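Local coordinates for protein probable M18 family aminopeptidase 1 (Thermotoga maritima, PDB 2GLF) that probably acts as a metal-dependent aminopeptidase of the M18 family, removing residues from the N termini of peptides at a site that here holds manganese ions, at residues A[15-18]-A[19-22]; A[438-441]-A[442-446]. All coordinates share one frame; numbering follows the deposited sequence.

Contact 1. Residues A[15-18]-A[19-22]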
loop_
_atom_site.group_PDB
_atom_site.type_symbol
_atom_site.label_atom_id
_atom_site.label_comp_id
_atom_site.label_asym_id
_atom_site.label_seq_id
_atom_site.Cartn_x
_atom_site.Cartn_y
_atom_site.Cartn_z
ATOM N N GLU A 15 -8.111 -48.947 -35.699
ATOM C CA GLU A 15 -7.753 -47.886 -36.632
ATOM C C GLU A 15 -7.112 -46.690 -35.925
ATOM O O GLU A 15 -6.211 -46.057 -36.466
ATOM C CB GLU A 15 -8.979 -47.441 -37.442
ATOM C CG GLU A 15 -9.488 -48.507 -38.407
ATOM C CD GLU A 15 -10.585 -48.008 -39.331
ATOM O OE1 GLU A 15 -10.319 -47.096 -40.140
ATOM O OE2 GLU A 15 -11.716 -48.529 -39.255
ATOM N N ILE A 16 -7.570 -46.391 -34.713
ATOM C CA ILE A 16 -7.036 -45.277 -33.933
ATOM C C ILE A 16 -5.611 -45.593 -33.491
ATOM O O ILE A 16 -4.700 -44.797 -33.699
ATOM C CB ILE A 16 -7.924 -45.005 -32.690
ATOM C CG1 ILE A 16 -9.264 -44.399 -33.134
ATOM C CG2 ILE A 16 -7.202 -44.093 -31.711
ATOM C CD1 ILE A 16 -10.321 -44.396 -32.066
ATOM N N GLU A 17 -5.421 -46.761 -32.885
ATOM C CA GLU A 17 -4.100 -47.185 -32.432
ATOM C C GLU A 17 -3.085 -47.144 -33.564
ATOM O O GLU A 17 -1.997 -46.576 -33.425
ATOM C CB GLU A 17 -4.161 -48.603 -31.866
ATOM C CG GLU A 17 -4.460 -48.647 -30.396
ATOM C CD GLU A 17 -3.464 -47.832 -29.607
ATOM O OE1 GLU A 17 -2.249 -48.096 -29.743
ATOM O OE2 GLU A 17 -3.894 -46.928 -28.860
ATOM N N ALA A 18 -3.446 -47.756 -34.689
ATOM C CA ALA A 18 -2.568 -47.795 -35.849
ATOM C C ALA A 18 -2.185 -46.382 -36.264
ATOM O O ALA A 18 -1.008 -46.075 -36.418
ATOM C CB ALA A 18 -3.260 -48.506 -37.001
ATOM N N PHE A 19 -3.191 -45.526 -36.417
ATOM C CA PHE A 19 -2.980 -44.151 -36.835
ATOM C C PHE A 19 -2.167 -43.324 -35.845
ATOM O O PHE A 19 -1.424 -42.423 -36.249
ATOM C CB PHE A 19 -4.317 -43.453 -37.083
ATOM C CG PHE A 19 -4.177 -42.147 -37.804
ATOM C CD1 PHE A 19 -3.855 -42.121 -39.157
ATOM C CD2 PHE A 19 -4.297 -40.945 -37.122
ATOM C CE1 PHE A 19 -3.649 -40.917 -39.820
ATOM C CE2 PHE A 19 -4.093 -39.736 -37.773
ATOM C CZ PHE A 19 -3.766 -39.720 -39.127
ATOM N N SER A 20 -2.313 -43.615 -34.553
ATOM C CA SER A 20 -1.574 -42.877 -33.533
ATOM C C SER A 20 -0.123 -43.335 -33.561
ATOM O O SER A 20 0.799 -42.547 -33.324
ATOM C CB SER A 20 -2.169 -43.117 -32.144
ATOM O OG SER A 20 -1.950 -44.450 -31.715
ATOM N N LYS A 21 0.080 -44.616 -33.855
ATOM C CA LYS A 21 1.432 -45.136 -33.924
ATOM C C LYS A 21 2.171 -44.478 -35.087
ATOM O O LYS A 21 3.365 -44.185 -34.990
ATOM C CB LYS A 21 1.417 -46.658 -34.085
ATOM C CG LYS A 21 1.300 -47.401 -32.767
ATOM C CD LYS A 21 1.698 -48.862 -32.914
ATOM C CE LYS A 21 1.983 -49.521 -31.560
ATOM N NZ LYS A 21 0.796 -49.558 -30.661
ATOM N N GLU A 22 1.452 -44.234 -36.179
ATOM C CA GLU A 22 2.030 -43.605 -37.356
ATOM C C GLU A 22 2.339 -42.132 -37.076
ATOM O O GLU A 22 3.362 -41.598 -37.525
ATOM C CB GLU A 22 1.063 -43.744 -38.528
ATOM C CG GLU A 22 0.892 -45.184 -38.982
ATOM C CD GLU A 22 -0.398 -45.423 -39.745
ATOM O OE1 GLU A 22 -0.578 -46.549 -40.256
ATOM O OE2 GLU A 22 -1.234 -44.497 -39.828
#
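Glu17 and Lys21, one helical turn apart, are joined by an i to i+4 salt bridge in which OE1 of Glu17 lies 3.5 Å from NZ of Lys21. The two chains cross at a slant: that of Glu17 folds back at its second torsion (chi2 -56°), bringing the carboxylate toward the later turn, while that of Lys21 runs out straight and bends at its last torsion. The other carboxylate oxygen of Glu17, OE2, is bridged to Lys433, so the acid is shared between two lysines and its negative charge is probably stabilised.

Backbone hydrogen bonds form the second group. Four successive i to i+4 bonds, donated by Phe19 N through Glu22 N, hold the turn, the one from Ser20 N to Ile16 O measuring 2.8 Å.

A side-chain bond is added to this ladder by Ser20, whose OG donates to Glu17 O at 2.7 Å, so that this carbonyl is gripped twice. A chi1 of 69° tucks OG back over the helix backbone, within reach of the carbonyl three residues earlier.

Ile16 and Phe19 turn to the protein interior, Ile16 against Trp8 and Phe19 against helix 433-449, its ring stacked with that of Tyr440. Glu22 makes a separate salt bridge to Arg259. The whole is characteristic of an amphipathic alpha-helix, here 13-29, with an i to i+4 ion pair along one side and a serine hydroxyl bonded to the carbonyl three residues back.

Contact 2. Residues A[438-441]-A[442-446]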
loop_
_atom_site.group_PDB
_atom_site.type_symbol
_atom_site.label_atom_id
_atom_site.label_comp_id
_atom_site.label_asym_id
_atom_site.label_seq_id
_atom_site.Cartn_x
_atom_site.Cartn_y
_atom_site.Cartn_z
ATOM N N GLU A 438 -9.939 -38.563 -35.703
ATOM C CA GLU A 438 -11.120 -37.895 -36.207
ATOM C C GLU A 438 -10.804 -36.611 -36.960
ATOM O O GLU A 438 -11.556 -36.204 -37.849
ATOM C CB GLU A 438 -12.094 -37.609 -35.071
ATOM C CG GLU A 438 -13.496 -37.303 -35.570
ATOM C CD GLU A 438 -14.112 -38.464 -36.330
ATOM O OE1 GLU A 438 -15.224 -38.302 -36.870
ATOM O OE2 GLU A 438 -13.489 -39.540 -36.382
ATOM N N THR A 439 -9.701 -35.964 -36.598
ATOM C CA THR A 439 -9.307 -34.736 -37.277
ATOM C C THR A 439 -8.973 -35.125 -38.706
ATOM O O THR A 439 -9.432 -34.493 -39.661
ATOM C CB THR A 439 -8.081 -34.102 -36.612
ATOM O OG1 THR A 439 -8.461 -33.578 -35.334
ATOM C CG2 THR A 439 -7.521 -32.979 -37.479
ATOM N N TYR A 440 -8.178 -36.184 -38.832
ATOM C CA TYR A 440 -7.780 -36.732 -40.128
ATOM C C TYR A 440 -9.013 -37.046 -40.978
ATOM O O TYR A 440 -9.015 -36.847 -42.185
ATOM C CB TYR A 440 -6.980 -38.018 -39.911
ATOM C CG TYR A 440 -6.976 -38.942 -41.103
ATOM C CD1 TYR A 440 -6.270 -38.618 -42.263
ATOM C CD2 TYR A 440 -7.689 -40.136 -41.075
ATOM C CE1 TYR A 440 -6.277 -39.465 -43.367
ATOM C CE2 TYR A 440 -7.703 -40.990 -42.168
ATOM C CZ TYR A 440 -6.998 -40.649 -43.311
ATOM O OH TYR A 440 -7.032 -41.490 -44.400
ATOM N N VAL A 441 -10.050 -37.561 -40.332
ATOM C CA VAL A 441 -11.280 -37.889 -41.026
ATOM C C VAL A 441 -11.960 -36.607 -41.489
ATOM O O VAL A 441 -12.359 -36.492 -42.647
ATOM C CB VAL A 441 -12.238 -38.663 -40.115
ATOM C CG1 VAL A 441 -13.531 -38.956 -40.854
ATOM C CG2 VAL A 441 -11.583 -39.952 -39.655
ATOM N N ALA A 442 -12.084 -35.641 -40.580
ATOM C CA ALA A 442 -12.711 -34.362 -40.896
ATOM C C ALA A 442 -11.996 -33.666 -42.056
ATOM O O ALA A 442 -12.632 -33.243 -43.020
ATOM C CB ALA A 442 -12.713 -33.468 -39.661
ATOM N N TYR A 443 -10.674 -33.560 -41.964
ATOM C CA TYR A 443 -9.874 -32.914 -43.005
ATOM C C TYR A 443 -10.004 -33.563 -44.381
ATOM O O TYR A 443 -10.050 -32.873 -45.398
ATOM C CB TYR A 443 -8.398 -32.908 -42.609
ATOM C CG TYR A 443 -8.042 -31.907 -41.536
ATOM C CD1 TYR A 443 -6.760 -31.880 -40.993
ATOM C CD2 TYR A 443 -8.980 -30.986 -41.062
ATOM C CE1 TYR A 443 -6.415 -30.961 -40.004
ATOM C CE2 TYR A 443 -8.646 -30.064 -40.074
ATOM C CZ TYR A 443 -7.360 -30.059 -39.550
ATOM O OH TYR A 443 -7.008 -29.158 -38.571
ATOM N N ARG A 444 -10.048 -34.892 -44.407
ATOM C CA ARG A 444 -10.148 -35.639 -45.654
ATOM C C ARG A 444 -11.500 -35.461 -46.315
ATOM O O ARG A 444 -11.588 -35.183 -47.511
ATOM C CB ARG A 444 -9.905 -37.126 -45.399
ATOM C CG ARG A 444 -10.125 -37.998 -46.613
ATOM C CD ARG A 444 -9.872 -39.465 -46.309
ATOM N NE ARG A 444 -10.275 -40.318 -47.423
ATOM C CZ ARG A 444 -10.066 -41.628 -47.478
ATOM N NH1 ARG A 444 -9.450 -42.250 -46.479
ATOM N NH2 ARG A 444 -10.471 -42.317 -48.537
ATOM N N SER A 445 -12.557 -35.631 -45.529
ATOM C CA SER A 445 -13.901 -35.494 -46.054
ATOM C C SER A 445 -14.254 -34.039 -46.357
ATOM O O SER A 445 -15.227 -33.768 -47.051
ATOM C CB SER A 445 -14.907 -36.106 -45.078
ATOM O OG SER A 445 -14.725 -35.596 -43.774
ATOM N N LEU A 446 -13.469 -33.100 -45.842
ATOM C CA LEU A 446 -13.735 -31.695 -46.117
ATOM C C LEU A 446 -13.079 -31.291 -47.428
ATOM O O LEU A 446 -13.584 -30.417 -48.142
ATOM C CB LEU A 446 -13.219 -30.805 -44.988
ATOM C CG LEU A 446 -14.167 -30.596 -43.805
ATOM C CD1 LEU A 446 -13.458 -29.789 -42.741
ATOM C CD2 LEU A 446 -15.433 -29.882 -44.264
#
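Thr439 meets the ring of Tyr443 one helical turn on, and the tyrosine can be followed outward from its backbone. CB of Tyr443 lies 3.5 Å from Thr439 O, the carbonyl that also accepts Tyr443 N in a nearly straight 2.8 Å hydrogen bond (176° at the hydrogen). CG is still beside that oxygen. Farther out the methyl takes over: CE1 of Tyr443 is 3.4 Å from CG2 of Thr439. The methyl sits over one ring face, 3.7 Å from the centroid, a CH-pi contact displaced toward the rim. Thr439 offers this methyl because its chi1 of -70° (to OG1) sets CG2 anti to the backbone N, while OG1 turns to Asp435 O. At the tip, Tyr443 OH is hydrogen-bonded to Met417 O. A leucine here would probably leave that carbonyl without its hydroxyl partner and the threonine methyl without an aromatic face. Both residues pack on helix 248-263, the Tyr443 side chain about 10 Å from a bound manganese ion.

Tyr440 and Arg444 run side by side. The main partner of Tyr440 OH is Ser263 OG; NH1 of Arg444 adds a long bond to it, 3.3 Å and bent to 136°, the oxygen near the guanidinium edge but tilted from its plane. One residue further on, Val441 O receives both Ser445 N and Ser445 OG, the latter at 2.8 Å. The chemistry implies that three hydroxyls of buried residues are paired: Tyr443 OH bonds outside the helix, while Thr439 OG1 and Ser445 OG return to its backbone. Tyr440 OH, less enclosed, bonds both ways.

How the contacts relate
From the N terminus, the chain enters helix 13-29, where contact 1 joins successive turns, and reaches contact 2 only in the closing helix 433-449, after the sheets and the metal-binding residues. Neither contact closes a long loop; each belongs to one uninterrupted helix, and the two follow in series without nesting or crossing. What unites them is tertiary: their centres lie about 15 Å apart, and Phe19 CZ packs 3.7 Å from Tyr440 CB. The first and last long helices are thus brought together, and both also touch helix 248-263, while contact 2 additionally reaches strand 351-354 of the mixed sheet.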